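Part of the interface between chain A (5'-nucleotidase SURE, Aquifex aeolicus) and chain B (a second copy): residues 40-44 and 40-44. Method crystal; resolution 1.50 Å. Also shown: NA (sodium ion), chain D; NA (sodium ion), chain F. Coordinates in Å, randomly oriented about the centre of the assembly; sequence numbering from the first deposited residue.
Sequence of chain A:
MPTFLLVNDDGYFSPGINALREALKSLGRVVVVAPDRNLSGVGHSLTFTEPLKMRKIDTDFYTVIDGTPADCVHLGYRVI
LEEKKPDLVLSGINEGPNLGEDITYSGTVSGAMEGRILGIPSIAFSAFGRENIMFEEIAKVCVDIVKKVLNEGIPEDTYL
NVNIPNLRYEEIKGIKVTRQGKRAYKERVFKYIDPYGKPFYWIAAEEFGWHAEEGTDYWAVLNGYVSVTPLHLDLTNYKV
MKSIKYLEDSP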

# COMPACT_ATOMS: atom_id res chain seq x y z
N SER A 40 -6.56 9.15 -1.69
CA SER A 40 -6.64 9.59 -3.08
C SER A 40 -5.91 8.63 -4.05
O SER A 40 -6.37 8.35 -5.13
CB SER A 40 -6.03 10.99 -3.17
OG SER A 40 -6.76 11.90 -2.34
N GLY A 41 -4.78 8.12 -3.61
CA GLY A 41 -3.91 7.36 -4.52
C GLY A 41 -4.20 5.87 -4.61
O GLY A 41 -3.47 5.14 -5.32
N VAL A 42 -5.19 5.40 -3.86
CA VAL A 42 -5.39 3.99 -3.64
C VAL A 42 -6.79 3.56 -4.02
O VAL A 42 -7.46 4.24 -4.76
CB VAL A 42 -4.95 3.55 -2.25
CG1 VAL A 42 -3.43 3.89 -2.06
CG2 VAL A 42 -5.82 4.15 -1.14
N GLY A 43 -7.22 2.38 -3.59
CA GLY A 43 -8.53 1.88 -3.94
C GLY A 43 -9.66 2.62 -3.22
O GLY A 43 -9.47 3.09 -2.06
N HIS A 44 -10.82 2.65 -3.87
CA HIS A 44 -12.00 3.35 -3.34
C HIS A 44 -13.23 2.46 -3.20
O HIS A 44 -14.29 2.94 -2.87
CB HIS A 44 -12.34 4.54 -4.25
CG HIS A 44 -11.20 5.48 -4.43
ND1 HIS A 44 -10.86 6.06 -5.64
CD2 HIS A 44 -10.28 5.92 -3.53
CE1 HIS A 44 -9.79 6.82 -5.47
NE2 HIS A 44 -9.43 6.77 -4.20
N SER B 40 -5.82 -5.34 -8.21
CA SER B 40 -7.26 -5.32 -8.04
C SER B 40 -7.69 -4.45 -6.84
O SER B 40 -8.66 -3.74 -6.91
CB SER B 40 -7.77 -6.75 -7.86
OG SER B 40 -7.40 -7.55 -8.99
N GLY B 41 -6.93 -4.52 -5.76
CA GLY B 41 -7.36 -3.89 -4.50
C GLY B 41 -7.00 -2.42 -4.33
O GLY B 41 -7.36 -1.83 -3.28
N VAL B 42 -6.29 -1.85 -5.28
CA VAL B 42 -5.61 -0.58 -5.12
C VAL B 42 -6.01 0.39 -6.22
O VAL B 42 -7.05 0.21 -6.84
CB VAL B 42 -4.10 -0.75 -4.94
CG1 VAL B 42 -3.81 -1.68 -3.69
CG2 VAL B 42 -3.41 -1.30 -6.22
N GLY B 43 -5.25 1.46 -6.41
CA GLY B 43 -5.60 2.48 -7.38
C GLY B 43 -5.38 2.01 -8.82
O GLY B 43 -4.46 1.20 -9.10
N HIS B 44 -6.17 2.58 -9.71
CA HIS B 44 -6.12 2.23 -11.13
C HIS B 44 -5.86 3.40 -12.05
O HIS B 44 -5.88 3.24 -13.26
CB HIS B 44 -7.46 1.57 -11.50
CG HIS B 44 -7.75 0.36 -10.70
ND1 HIS B 44 -9.01 0.06 -10.21
CD2 HIS B 44 -6.93 -0.62 -10.26
CE1 HIS B 44 -8.95 -1.07 -9.53
NE2 HIS B 44 -7.70 -1.51 -9.54
NA NA D . -8.32 13.60 -2.88
NA NA F . -8.77 -8.35 -10.76
O HOH W 1 -2.56 2.43 -5.55
O HOH W 2 -6.41 0.27 -1.59
O HOH W 3 -6.56 14.92 -3.96
O HOH W 4 -9.90 -9.78 -9.20

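This is a small, nearly twofold-symmetric backbone-to-backbone contact between two copies of the same loop, closed by bridging waters rather than by direct hydrogen bonds. The touching segments run roughly antiparallel, their CA 41 to CA 43 directions 150° apart, and the register pairs V42 with G43 in both senses: V42(A) CA lies 4.0 Å from G43(B) CA, and G43(A) CA 4.0 Å from V42(B) CA. Main-chain atoms pack at van der Waals range, with V42(A) C 3.5 Å from G43(B) N, G43(A) N 3.5 Å from V42(B) C, and the two amides, G43(A) N and G43(B) N, 3.6 Å apart. Both are donors, so no hydrogen bond joins them; each instead donates to a water. Water 1 donates to G41(A) O (2.9 Å) and accepts from G43(B) N (3.0 Å); water 2 repeats the bridge, donating to G41(B) O (2.9 Å) and accepting from G43(A) N (3.0 Å). Glycine at 43 permits this closeness: an ideal CB on G43(A) would sit 2.6 Å from G41(B) O, a clash mirrored in the other copy. The CA-to-CB bonds of V42(A) and V42(B) point sideways, and the side chains stay outside the 4.5 Å contact range. S40 takes no part; S40(A) OG binds NA of chain D at 2.4 Å and S40(B) OG binds NA of chain F at 2.4 Å.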